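373aa long hypothetical citrate synthase (Sulfolobus tokodaii, PDB 1VGP) is a hypothetical protein of the citrate synthase family, a largely helical enzyme fold that assembles as a dimer. Local coordinates at residues V10-T15 and S185-L190; T15-I20 and I343-K348; H149-L154 and D160-I165; M225-G230 and V316-G321; Y270-A275 and T284-A289. All coordinates share one frame; numbering follows the deposited sequence.

The five contacts fall into two groups within one mostly helical chain of the citrate synthase family. Contacts 1 and 2 lie side by side, their centres about 9 Å apart, at the interface with the second subunit; they share T15, and K13 of contact 1 forms a salt bridge with E345 of contact 2 (NZ to OE1, 2.7 Å). Contacts 4 and 5 are neighbours too, with centres about 8 Å apart, and F226 packs on A289 between them. Contact 3, about 20 Å from each of these centre to centre, joins them through L154 on L320 and I165 on L274. About 33 Å separates the centres of contacts 1 and 4.

Contact 1: V10-T15 and S185-L190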
# COMPACT_ATOMS: atom_id res chain seq x y z
N VAL A 10 -9.48 18.67 0.43
CA VAL A 10 -10.60 17.85 0.89
C VAL A 10 -10.20 17.22 2.22
O VAL A 10 -9.07 16.79 2.38
CB VAL A 10 -10.93 16.73 -0.12
CG1 VAL A 10 -12.13 15.93 0.36
CG2 VAL A 10 -11.20 17.33 -1.50
N TYR A 11 -11.12 17.20 3.17
CA TYR A 11 -10.82 16.67 4.50
C TYR A 11 -11.28 15.23 4.56
O TYR A 11 -12.43 14.94 4.26
CB TYR A 11 -11.56 17.47 5.59
CG TYR A 11 -10.98 18.84 5.87
CD1 TYR A 11 -11.52 19.98 5.27
CD2 TYR A 11 -9.92 19.00 6.75
CE1 TYR A 11 -11.01 21.25 5.53
CE2 TYR A 11 -9.40 20.27 7.03
CZ TYR A 11 -9.96 21.38 6.42
OH TYR A 11 -9.46 22.64 6.69
N VAL A 12 -10.39 14.32 4.93
CA VAL A 12 -10.75 12.91 4.93
C VAL A 12 -10.90 12.35 6.34
O VAL A 12 -11.32 11.22 6.53
CB VAL A 12 -9.72 12.05 4.15
CG1 VAL A 12 -9.77 12.41 2.67
CG2 VAL A 12 -8.32 12.25 4.72
N LYS A 13 -10.56 13.16 7.34
CA LYS A 13 -10.88 12.80 8.71
C LYS A 13 -10.77 13.98 9.65
O LYS A 13 -10.10 14.96 9.34
CB LYS A 13 -9.97 11.66 9.19
CG LYS A 13 -8.52 12.05 9.39
CD LYS A 13 -7.72 10.83 9.82
CE LYS A 13 -7.07 11.05 11.16
NZ LYS A 13 -6.89 9.77 11.89
N GLU A 14 -11.43 13.87 10.80
CA GLU A 14 -11.09 14.71 11.94
C GLU A 14 -9.97 14.02 12.71
O GLU A 14 -9.81 12.81 12.63
CB GLU A 14 -12.30 14.88 12.86
CG GLU A 14 -13.46 15.61 12.22
CD GLU A 14 -14.62 15.77 13.17
OE1 GLU A 14 -15.02 14.77 13.81
OE2 GLU A 14 -15.14 16.90 13.26
N THR A 15 -9.19 14.80 13.45
CA THR A 15 -8.08 14.24 14.18
C THR A 15 -7.80 14.99 15.48
O THR A 15 -8.14 16.16 15.62
CB THR A 15 -6.82 14.25 13.32
OG1 THR A 15 -5.80 13.48 13.96
CG2 THR A 15 -6.34 15.68 13.11
N SER A 185 1.43 9.27 2.25
CA SER A 185 1.81 8.01 2.90
C SER A 185 0.92 7.68 4.10
O SER A 185 0.50 6.53 4.27
CB SER A 185 3.28 8.05 3.33
OG SER A 185 3.55 9.17 4.15
N THR A 186 0.61 8.67 4.92
CA THR A 186 -0.31 8.47 6.03
C THR A 186 -1.67 8.09 5.48
O THR A 186 -2.39 7.28 6.07
CB THR A 186 -0.44 9.73 6.87
OG1 THR A 186 0.85 10.10 7.37
CG2 THR A 186 -1.39 9.52 8.04
N PHE A 187 -2.03 8.69 4.35
CA PHE A 187 -3.33 8.46 3.75
C PHE A 187 -3.38 7.08 3.06
O PHE A 187 -4.40 6.38 3.12
CB PHE A 187 -3.63 9.57 2.75
CG PHE A 187 -5.01 9.51 2.17
CD1 PHE A 187 -5.19 9.43 0.78
CD2 PHE A 187 -6.13 9.54 2.99
CE1 PHE A 187 -6.48 9.40 0.22
CE2 PHE A 187 -7.42 9.50 2.45
CZ PHE A 187 -7.60 9.43 1.06
N ALA A 188 -2.28 6.69 2.42
CA ALA A 188 -2.21 5.36 1.81
C ALA A 188 -2.46 4.30 2.88
O ALA A 188 -3.19 3.34 2.65
CB ALA A 188 -0.84 5.15 1.16
N SER A 189 -1.85 4.51 4.06
CA SER A 189 -2.09 3.69 5.25
C SER A 189 -3.57 3.57 5.56
O SER A 189 -4.10 2.48 5.75
CB SER A 189 -1.41 4.32 6.46
OG SER A 189 -0.16 3.73 6.68
N LEU A 190 -4.22 4.73 5.62
CA LEU A 190 -5.61 4.83 6.04
C LEU A 190 -6.53 4.15 5.03
O LEU A 190 -7.52 3.51 5.40
CB LEU A 190 -5.99 6.31 6.21
CG LEU A 190 -6.03 6.93 7.60
CD1 LEU A 190 -5.32 6.06 8.64
CD2 LEU A 190 -5.40 8.33 7.54
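V12 packs against F187 where strand 11-15, near the N-terminus, lies over helix 184-193, in the dimer-forming part of this citrate synthase fold. Y11, K13, E14 and T15 continue in a parallel beta ladder with a strand of the second subunit, so the strand packed on this helix belongs to a sheet that runs on across the interface.

The apolar packing has two parts. Both methyls of V12 reach the same ring carbon of F187: CG1 and CG2 each lie 3.7 Å from F187 CE2, with the ring approached obliquely. F187 is brought there by its first torsion, CG standing opposite the backbone N (chi1 -174°), which carries the ring out from the helix to the strand. A branched valine suits the strand, since its two short arms can both touch a flat ring, and P355 of the second subunit packs on both residues.

The other part is a lysine used for its hydrocarbon stem. K13 crosses L190 at about a right angle, while its charged end goes on to a salt bridge with E345, so a buried amine is paired as its methylenes meet leucine. The chain bends at chi3, and its CD rests 4.1 Å from L190 CD2.

Contact 2: T15-I20 and I343-K348; sequences TEITYI and IMEYIK
E345 reaches out from the last turn of helix 327-346, and its carboxylate overlaps the end of I17 while gripping the turn between strands 11-15 and 18-21. The glutamate is fully extended, trans about its first side-chain bond (chi1 -179°), and this length lets it span from helix to turn. The threonine hydroxyl and the backbone amide go to different oxygens. T15 OG1 donates to E345 OE1 at 2.7 Å, meeting that oxygen's syn lone pair, and E16 N donates to E345 OE2 at 2.8 Å, also on the syn side but 21° out of the carboxylate plane. Two bonds to different oxygens should limit rotation of the group.

T15 is a natural choice here because its hydroxyl also accepts from I17 N (3.2 Å, nearly straight at 170°) while donating to the carboxylate. Isoleucine contributes its apolar tip, I17 CD1 lying 3.5 Å from E345 CD. The charge has a further partner in K13, whose salt bridge to OE1 probably favours the ionised form. Like T15, E16 and Y346 also pack against the second subunit. The hydroxyl accepting from the amide two residues on is an ST turn, here pinned by a carboxylate at the subunit interface of the citrate synthase fold.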
# COMPACT_ATOMS: atom_id res chain seq x y z
N THR A 15 -9.19 14.80 13.45
CA THR A 15 -8.08 14.24 14.18
C THR A 15 -7.80 14.99 15.48
O THR A 15 -8.14 16.16 15.62
CB THR A 15 -6.82 14.25 13.32
OG1 THR A 15 -5.80 13.48 13.96
CG2 THR A 15 -6.34 15.68 13.11
N GLU A 16 -7.18 14.30 16.42
CA GLU A 16 -6.77 14.92 17.67
C GLU A 16 -5.28 14.78 17.87
O GLU A 16 -4.73 15.25 18.87
CB GLU A 16 -7.51 14.28 18.84
CG GLU A 16 -9.02 14.27 18.66
CD GLU A 16 -9.74 14.32 19.99
OE1 GLU A 16 -9.69 15.39 20.64
OE2 GLU A 16 -10.35 13.30 20.38
N ILE A 17 -4.62 14.13 16.91
CA ILE A 17 -3.23 13.72 17.07
C ILE A 17 -2.22 14.85 16.88
O ILE A 17 -1.46 15.16 17.80
CB ILE A 17 -2.90 12.58 16.10
CG1 ILE A 17 -3.82 11.39 16.38
CG2 ILE A 17 -1.43 12.20 16.23
CD1 ILE A 17 -3.95 10.44 15.23
N THR A 18 -2.19 15.45 15.70
CA THR A 18 -1.17 16.46 15.40
C THR A 18 -1.82 17.72 14.85
O THR A 18 -2.73 17.64 14.02
CB THR A 18 -0.14 15.92 14.37
OG1 THR A 18 0.55 14.79 14.93
CG2 THR A 18 0.88 16.98 14.00
N TYR A 19 -1.37 18.88 15.33
CA TYR A 19 -1.83 20.17 14.84
C TYR A 19 -0.66 21.03 14.39
O TYR A 19 0.31 21.21 15.12
CB TYR A 19 -2.60 20.93 15.93
CG TYR A 19 -3.00 22.33 15.53
CD1 TYR A 19 -3.98 22.54 14.56
CD2 TYR A 19 -2.37 23.45 16.07
CE1 TYR A 19 -4.33 23.82 14.14
CE2 TYR A 19 -2.71 24.74 15.67
CZ TYR A 19 -3.68 24.93 14.69
OH TYR A 19 -3.99 26.20 14.24
N ILE A 20 -0.77 21.57 13.18
CA ILE A 20 0.25 22.45 12.63
C ILE A 20 -0.35 23.81 12.34
O ILE A 20 -1.33 23.92 11.61
CB ILE A 20 0.81 21.88 11.31
CG1 ILE A 20 1.29 20.44 11.53
CG2 ILE A 20 1.93 22.79 10.78
CD1 ILE A 20 1.56 19.68 10.26
N ILE A 343 -4.41 5.26 12.16
CA ILE A 343 -5.22 4.07 11.90
C ILE A 343 -6.09 3.75 13.13
O ILE A 343 -7.29 3.51 13.00
CB ILE A 343 -4.31 2.87 11.57
CG1 ILE A 343 -3.64 3.09 10.21
CG2 ILE A 343 -5.10 1.57 11.60
CD1 ILE A 343 -2.54 2.10 9.88
N MET A 344 -5.47 3.77 14.30
CA MET A 344 -6.20 3.58 15.55
C MET A 344 -7.34 4.59 15.64
O MET A 344 -8.48 4.24 15.94
CB MET A 344 -5.26 3.74 16.75
CG MET A 344 -4.70 2.43 17.28
SD MET A 344 -3.24 2.66 18.34
CE MET A 344 -3.98 3.08 19.88
N GLU A 345 -7.02 5.85 15.36
CA GLU A 345 -8.00 6.93 15.46
C GLU A 345 -9.08 6.81 14.38
O GLU A 345 -10.25 7.05 14.65
CB GLU A 345 -7.29 8.28 15.33
CG GLU A 345 -8.21 9.47 15.45
CD GLU A 345 -7.48 10.78 15.31
OE1 GLU A 345 -6.97 11.06 14.20
OE2 GLU A 345 -7.42 11.54 16.32
N TYR A 346 -8.68 6.45 13.17
CA TYR A 346 -9.60 6.42 12.05
C TYR A 346 -10.64 5.31 12.20
O TYR A 346 -11.79 5.47 11.81
CB TYR A 346 -8.84 6.23 10.73
CG TYR A 346 -9.72 6.35 9.52
CD1 TYR A 346 -9.96 7.60 8.94
CD2 TYR A 346 -10.35 5.23 8.97
CE1 TYR A 346 -10.81 7.72 7.85
CE2 TYR A 346 -11.20 5.34 7.88
CZ TYR A 346 -11.43 6.60 7.32
OH TYR A 346 -12.29 6.74 6.24
N ILE A 347 -10.23 4.17 12.76
CA ILE A 347 -11.12 3.01 12.77
C ILE A 347 -12.02 2.90 14.01
O ILE A 347 -12.71 1.90 14.17
CB ILE A 347 -10.34 1.67 12.62
CG1 ILE A 347 -9.37 1.47 13.79
CG2 ILE A 347 -9.59 1.65 11.30
CD1 ILE A 347 -8.67 0.14 13.76
N LYS A 348 -12.04 3.91 14.87
CA LYS A 348 -13.04 3.92 15.90
C LYS A 348 -14.40 4.07 15.24
O LYS A 348 -15.33 3.34 15.55
CB LYS A 348 -12.77 5.04 16.93
CG LYS A 348 -11.70 4.63 17.96
CD LYS A 348 -11.63 5.53 19.19
CE LYS A 348 -10.61 6.66 19.00
NZ LYS A 348 -10.96 7.55 17.83

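Contact 3: H149-L154 and D160-I165; sequences HSENFL and DRPNEI
A helical hairpin links helix 149-158 to helix 164-175, and the residues leading into the second helix fold back on the first: P162 and R161 pack against L154 and E151, one turn apart on the same helix. The centre of the contact is apolar. P162 CG lies 3.6 Å from L154 CB, and P162 CB is 3.8 Å from L154 CD1, so the proline ring lies across both the root and one methyl of the leucine. The same ring also meets the stem of the glutamate, E151 CG to P162 CG being 3.8 Å. Proline suits this place: its compact, rigid ring packs closely on the helix surface, and it restricts the backbone just before N163, which occupies the N-cap position of the next helix.

On the solvent side a salt bridge closes over this packing. E151 carries its carboxylate to R161 on an extended chain, whereas R161 bends at chi2 and chi3 to bring its guanidinium back to it. R161 NE donates to E151 OE1 at 2.8 Å, and R161 NH2 adds a weak bond to the same oxygen at 3.2 Å. The planes of the two groups stand 79° apart, and NE meets the oxygen from above the carboxylate plane, 52° out of it. This is therefore a one-oxygen grip and not the coplanar, two-oxygen pairing that arginine and carboxylate can form. With R161 exposed, solvent probably weakens the attraction, so the buried proline and leucine are likely to supply much of the cohesion, while the ion pair probably offsets charge at the surface.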
# COMPACT_ATOMS: atom_id res chain seq x y z
N HIS A 149 15.02 3.00 23.33
CA HIS A 149 14.76 2.87 21.90
C HIS A 149 15.86 3.50 21.05
O HIS A 149 16.46 2.83 20.21
CB HIS A 149 13.42 3.52 21.55
CG HIS A 149 13.00 3.29 20.13
ND1 HIS A 149 12.26 2.19 19.75
CD2 HIS A 149 13.26 3.98 19.00
CE1 HIS A 149 12.08 2.22 18.44
NE2 HIS A 149 12.68 3.29 17.96
N SER A 150 16.12 4.78 21.28
CA SER A 150 17.01 5.55 20.41
C SER A 150 18.47 5.17 20.58
O SER A 150 19.22 5.14 19.61
CB SER A 150 16.83 7.04 20.67
OG SER A 150 15.54 7.45 20.29
N GLU A 151 18.87 4.88 21.82
CA GLU A 151 20.22 4.43 22.07
C GLU A 151 20.46 3.10 21.36
O GLU A 151 21.50 2.90 20.72
CB GLU A 151 20.46 4.26 23.57
CG GLU A 151 21.93 4.22 23.95
CD GLU A 151 22.16 3.81 25.39
OE1 GLU A 151 23.33 3.85 25.83
OE2 GLU A 151 21.19 3.44 26.09
N ASN A 152 19.48 2.20 21.46
CA ASN A 152 19.61 0.86 20.89
C ASN A 152 19.70 0.91 19.37
O ASN A 152 20.41 0.11 18.75
CB ASN A 152 18.43 -0.01 21.30
CG ASN A 152 18.50 -1.41 20.71
OD1 ASN A 152 19.39 -2.20 21.04
ND2 ASN A 152 17.57 -1.73 19.81
N PHE A 153 18.99 1.86 18.76
CA PHE A 153 19.08 2.06 17.32
C PHE A 153 20.54 2.28 16.93
O PHE A 153 21.06 1.57 16.08
CB PHE A 153 18.23 3.26 16.88
CG PHE A 153 17.76 3.18 15.44
CD1 PHE A 153 18.50 2.53 14.47
CD2 PHE A 153 16.56 3.78 15.06
CE1 PHE A 153 18.07 2.48 13.15
CE2 PHE A 153 16.13 3.74 13.74
CZ PHE A 153 16.88 3.09 12.78
N LEU A 154 21.19 3.24 17.56
CA LEU A 154 22.57 3.56 17.23
C LEU A 154 23.50 2.41 17.63
O LEU A 154 24.48 2.11 16.94
CB LEU A 154 23.00 4.85 17.92
CG LEU A 154 22.26 6.11 17.50
CD1 LEU A 154 22.98 7.34 18.06
CD2 LEU A 154 22.16 6.17 15.98
N ASP A 160 28.61 -0.70 19.15
CA ASP A 160 28.92 -0.22 20.49
C ASP A 160 27.90 0.81 20.95
O ASP A 160 27.22 1.43 20.12
CB ASP A 160 30.31 0.41 20.52
CG ASP A 160 31.40 -0.61 20.78
OD1 ASP A 160 32.54 -0.20 21.09
OD2 ASP A 160 31.12 -1.82 20.67
N ARG A 161 27.80 1.01 22.26
CA ARG A 161 26.90 2.03 22.79
C ARG A 161 27.37 3.39 22.30
O ARG A 161 28.57 3.69 22.29
CB ARG A 161 26.91 2.02 24.32
CG ARG A 161 26.61 0.67 24.95
CD ARG A 161 25.17 0.57 25.41
NE ARG A 161 24.82 1.59 26.40
CZ ARG A 161 24.70 1.36 27.71
NH1 ARG A 161 25.00 0.17 28.21
NH2 ARG A 161 24.26 2.32 28.51
N PRO A 162 26.43 4.23 21.85
CA PRO A 162 26.75 5.59 21.42
C PRO A 162 26.93 6.52 22.62
O PRO A 162 26.30 6.33 23.65
CB PRO A 162 25.54 5.99 20.58
CG PRO A 162 24.42 5.24 21.21
CD PRO A 162 25.02 3.89 21.56
N ASN A 163 27.79 7.53 22.47
CA ASN A 163 27.90 8.57 23.48
C ASN A 163 26.57 9.29 23.63
O ASN A 163 25.72 9.21 22.76
CB ASN A 163 29.01 9.56 23.13
CG ASN A 163 28.65 10.46 21.96
OD1 ASN A 163 29.25 10.41 20.92
ND2 ASN A 163 27.64 11.32 22.17
N GLU A 164 26.40 10.00 24.74
CA GLU A 164 25.07 10.46 25.10
C GLU A 164 24.52 11.58 24.24
O GLU A 164 23.30 11.73 24.15
CB GLU A 164 25.03 10.86 26.57
CG GLU A 164 24.17 9.94 27.41
CD GLU A 164 24.98 8.90 28.15
OE1 GLU A 164 24.39 7.88 28.58
OE2 GLU A 164 26.20 9.09 28.30
N ILE A 165 25.38 12.38 23.61
CA ILE A 165 24.86 13.45 22.75
C ILE A 165 24.29 12.84 21.48
O ILE A 165 23.29 13.32 20.94
CB ILE A 165 25.94 14.52 22.36
CG1 ILE A 165 26.83 13.97 21.26
CG2 ILE A 165 26.77 14.92 23.57
CD1 ILE A 165 27.78 14.99 20.69

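Contact 4: M225-G230 and V316-G321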
# COMPACT_ATOMS: atom_id res chain seq x y z
N MET A 225 23.89 19.11 -1.71
CA MET A 225 24.18 20.51 -1.99
C MET A 225 25.36 21.02 -1.16
O MET A 225 26.28 21.64 -1.70
CB MET A 225 22.94 21.35 -1.71
CG MET A 225 23.15 22.84 -1.98
SD MET A 225 21.76 23.81 -1.40
CE MET A 225 22.08 23.85 0.33
N PHE A 226 25.34 20.77 0.15
CA PHE A 226 26.47 21.18 0.99
C PHE A 226 27.76 20.57 0.46
O PHE A 226 28.82 21.19 0.51
CB PHE A 226 26.27 20.72 2.44
CG PHE A 226 25.01 21.24 3.08
CD1 PHE A 226 24.50 22.49 2.75
CD2 PHE A 226 24.32 20.46 4.01
CE1 PHE A 226 23.34 22.96 3.35
CE2 PHE A 226 23.16 20.92 4.61
CZ PHE A 226 22.66 22.17 4.28
N LYS A 227 27.67 19.34 -0.05
CA LYS A 227 28.85 18.65 -0.53
C LYS A 227 29.42 19.34 -1.77
O LYS A 227 30.62 19.60 -1.83
CB LYS A 227 28.51 17.18 -0.84
CG LYS A 227 28.67 16.24 0.37
CD LYS A 227 27.93 14.92 0.17
CE LYS A 227 28.23 13.93 1.29
NZ LYS A 227 29.68 13.90 1.63
N GLU A 228 28.57 19.65 -2.74
CA GLU A 228 29.09 20.21 -3.98
C GLU A 228 29.51 21.67 -3.88
O GLU A 228 30.43 22.10 -4.58
CB GLU A 228 28.10 20.00 -5.14
CG GLU A 228 26.72 20.59 -4.97
CD GLU A 228 25.78 20.13 -6.08
OE1 GLU A 228 25.61 18.90 -6.26
OE2 GLU A 228 25.21 21.00 -6.78
N ILE A 229 28.86 22.45 -3.01
CA ILE A 229 29.49 23.68 -2.54
C ILE A 229 30.73 23.27 -1.76
O ILE A 229 30.63 22.66 -0.71
CB ILE A 229 28.58 24.48 -1.59
CG1 ILE A 229 27.16 24.60 -2.18
CG2 ILE A 229 29.17 25.86 -1.35
CD1 ILE A 229 26.14 25.15 -1.21
N GLY A 230 31.91 23.61 -2.26
CA GLY A 230 33.10 23.03 -1.66
C GLY A 230 33.48 23.66 -0.33
O GLY A 230 33.34 23.05 0.73
N VAL A 316 22.54 15.64 10.30
CA VAL A 316 22.45 14.83 11.51
C VAL A 316 22.52 13.33 11.20
O VAL A 316 23.38 12.63 11.73
CB VAL A 316 21.14 15.13 12.27
CG1 VAL A 316 20.88 14.05 13.32
CG2 VAL A 316 21.22 16.51 12.91
N PHE A 317 21.62 12.86 10.34
CA PHE A 317 21.63 11.46 9.93
C PHE A 317 23.03 11.05 9.49
O PHE A 317 23.49 9.93 9.76
CB PHE A 317 20.63 11.25 8.79
CG PHE A 317 19.18 11.23 9.23
CD1 PHE A 317 18.82 10.76 10.49
CD2 PHE A 317 18.18 11.67 8.37
CE1 PHE A 317 17.47 10.73 10.89
CE2 PHE A 317 16.84 11.64 8.76
CZ PHE A 317 16.48 11.17 10.02
N TYR A 318 23.71 11.95 8.80
CA TYR A 318 25.06 11.71 8.31
C TYR A 318 26.00 11.58 9.51
O TYR A 318 26.66 10.55 9.66
CB TYR A 318 25.48 12.88 7.41
CG TYR A 318 26.70 12.64 6.56
CD1 TYR A 318 27.84 13.44 6.70
CD2 TYR A 318 26.72 11.65 5.57
CE1 TYR A 318 28.95 13.26 5.89
CE2 TYR A 318 27.83 11.46 4.75
CZ TYR A 318 28.94 12.28 4.92
OH TYR A 318 30.06 12.13 4.13
N SER A 319 26.05 12.60 10.36
CA SER A 319 26.89 12.54 11.55
C SER A 319 26.64 11.30 12.39
O SER A 319 27.53 10.85 13.10
CB SER A 319 26.66 13.77 12.43
OG SER A 319 26.52 14.92 11.63
N LEU A 320 25.43 10.76 12.32
CA LEU A 320 25.05 9.67 13.21
C LEU A 320 25.42 8.31 12.61
O LEU A 320 25.17 7.27 13.21
CB LEU A 320 23.55 9.74 13.51
CG LEU A 320 23.14 10.82 14.51
CD1 LEU A 320 21.64 10.81 14.72
CD2 LEU A 320 23.85 10.58 15.83
N GLY A 321 26.03 8.34 11.42
CA GLY A 321 26.59 7.12 10.87
C GLY A 321 25.72 6.42 9.84
O GLY A 321 26.00 5.28 9.47
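K227 and Y318 touch although their backbones stay far apart, the alpha carbons being 11.9 Å from each other near the C-terminal ends of helices 221-228 and 309-319. The gap is bridged by two long side chains that approach from opposite directions and meet at their polar ends. K227 NZ donates a hydrogen bond to Y318 OH, 3.1 Å away. The lysine runs out nearly straight until chi4 (-44°), where the final bond turns and the amine comes obliquely to the ring, 3.7 Å from Y318 CZ. Its last methylene follows, with K227 CE 3.8 Å from Y318 OH.

In this all-helical part of the citrate synthase fold, the pair links two helix ends at the surface, and helix 281-300 packs against both: I282 on it touches Y318, and A289 touches F226, the neighbour of K227. Tyrosine suits such a position because its ring can rest on apolar neighbours such as I282 and L285 while the hydroxyl reaches a polar partner. Lysine supplies a long chain whose methylenes span the gap and whose charge can remain near solvent.

The helix carrying Y318 ends just beyond it in a Schellman motif. G321 takes a positive phi of 99°, a backbone angle that glycine, having no side chain, adopts easily, and G321 N bonds back to Y318 O at 2.9 Å.

Contact 5: Y270-A275 and T284-A289; sequences YAKLLA and TLYQIA
The ring of Y286 presents one face to the backbone of K272, whose CA sits 3.7 Å from the ring centroid and 17° off its normal, a CH-pi contact. A271 and A275, one turn apart, bring their methyls to the ring obliquely. These residues join two consecutive helices, 262-278 and 281-300, in an antiparallel helical hairpin of the citrate synthase fold; the short segments cross at -148° with their axes 9.6 Å apart.

Small residues on one helix are consistent with this close approach. At A275 the alpha carbons of the pair A275 and Y286 come to 6.4 Å, and A275 CB touches Y286 CB at 3.5 Å, the alanine methyl meeting the tyrosine methylene at the root of the side chain. Further out, A271 CB lies 4.0 Å from Y286 CE2. Alanine suits both places, since a short side chain lets the large ring lie down on the surface of helix 262-278.

Y286 reaches across because its CG points away from the amide nitrogen (chi1 -179°), which directs the ring at the partner helix. K272 lies at the exposed side of the contact: its stem leaves the helix beside the phenol, and its amine leads away from the contact. Across this contact the ring meets mainly carbon groups and the K272 backbone, while its hydroxyl is hydrogen-bonded to E290, one turn on in its own helix. That bond probably helps fix the phenol end, beside which the lysine stem passes with K272 CB 3.3 Å from Y286 OH.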
# COMPACT_ATOMS: atom_id res chain seq x y z
N TYR A 270 21.38 20.33 17.33
CA TYR A 270 22.07 19.03 17.34
C TYR A 270 22.94 18.83 16.11
O TYR A 270 23.99 18.19 16.18
CB TYR A 270 21.05 17.88 17.44
CG TYR A 270 20.27 17.88 18.74
CD1 TYR A 270 18.96 18.38 18.78
CD2 TYR A 270 20.85 17.46 19.94
CE1 TYR A 270 18.26 18.45 19.98
CE2 TYR A 270 20.15 17.54 21.14
CZ TYR A 270 18.86 18.04 21.15
OH TYR A 270 18.18 18.14 22.34
N ALA A 271 22.51 19.39 14.98
CA ALA A 271 23.34 19.40 13.79
C ALA A 271 24.66 20.09 14.15
O ALA A 271 25.74 19.56 13.96
CB ALA A 271 22.64 20.15 12.67
N LYS A 272 24.52 21.29 14.70
CA LYS A 272 25.65 22.08 15.14
C LYS A 272 26.51 21.36 16.18
O LYS A 272 27.74 21.31 16.04
CB LYS A 272 25.13 23.40 15.69
CG LYS A 272 26.18 24.42 16.01
CD LYS A 272 25.52 25.65 16.61
CE LYS A 272 26.41 26.86 16.52
NZ LYS A 272 26.81 27.35 17.87
N LEU A 273 25.90 20.80 17.22
CA LEU A 273 26.68 20.13 18.28
C LEU A 273 27.45 18.94 17.74
O LEU A 273 28.65 18.81 17.97
CB LEU A 273 25.77 19.66 19.42
CG LEU A 273 26.34 19.79 20.85
CD1 LEU A 273 25.53 18.91 21.78
CD2 LEU A 273 27.81 19.42 20.89
N LEU A 274 26.75 18.06 17.02
CA LEU A 274 27.37 16.87 16.46
C LEU A 274 28.53 17.25 15.54
O LEU A 274 29.64 16.71 15.65
CB LEU A 274 26.34 16.06 15.67
CG LEU A 274 25.28 15.32 16.49
CD1 LEU A 274 24.21 14.73 15.57
CD2 LEU A 274 25.96 14.22 17.28
N ALA A 275 28.27 18.20 14.64
CA ALA A 275 29.25 18.63 13.68
C ALA A 275 30.51 19.10 14.37
O ALA A 275 31.61 18.66 14.04
CB ALA A 275 28.70 19.75 12.82
N THR A 284 32.86 21.11 8.31
CA THR A 284 32.89 22.09 7.24
C THR A 284 31.56 22.09 6.49
O THR A 284 31.07 23.15 6.09
CB THR A 284 34.06 21.84 6.26
OG1 THR A 284 34.09 20.45 5.89
CG2 THR A 284 35.40 22.20 6.92
N LEU A 285 30.95 20.93 6.33
CA LEU A 285 29.59 20.87 5.81
C LEU A 285 28.64 21.75 6.61
O LEU A 285 27.82 22.48 6.05
CB LEU A 285 29.04 19.45 5.86
CG LEU A 285 29.59 18.40 4.89
CD1 LEU A 285 28.91 17.07 5.22
CD2 LEU A 285 29.33 18.80 3.45
N TYR A 286 28.75 21.67 7.93
CA TYR A 286 27.86 22.45 8.77
C TYR A 286 28.11 23.94 8.55
O TYR A 286 27.17 24.74 8.51
CB TYR A 286 28.04 22.10 10.25
CG TYR A 286 27.10 22.88 11.12
CD1 TYR A 286 27.55 23.97 11.86
CD2 TYR A 286 25.73 22.62 11.09
CE1 TYR A 286 26.65 24.79 12.55
CE2 TYR A 286 24.82 23.43 11.78
CZ TYR A 286 25.30 24.52 12.50
OH TYR A 286 24.42 25.36 13.14
N GLN A 287 29.38 24.30 8.41
CA GLN A 287 29.73 25.69 8.12
C GLN A 287 29.13 26.15 6.80
O GLN A 287 28.64 27.27 6.71
CB GLN A 287 31.25 25.86 8.09
CG GLN A 287 31.96 25.37 9.33
CD GLN A 287 33.38 25.90 9.45
OE1 GLN A 287 33.61 26.94 10.05
NE2 GLN A 287 34.33 25.18 8.87
N ILE A 288 29.19 25.29 5.78
CA ILE A 288 28.49 25.52 4.51
C ILE A 288 27.04 25.86 4.79
O ILE A 288 26.50 26.85 4.28
CB ILE A 288 28.47 24.25 3.60
CG1 ILE A 288 29.89 23.69 3.40
CG2 ILE A 288 27.82 24.58 2.27
CD1 ILE A 288 30.81 24.61 2.68
N ALA A 289 26.40 25.01 5.59
CA ALA A 289 24.97 25.05 5.83
C ALA A 289 24.52 26.35 6.50
O ALA A 289 23.49 26.93 6.16
CB ALA A 289 24.56 23.85 6.68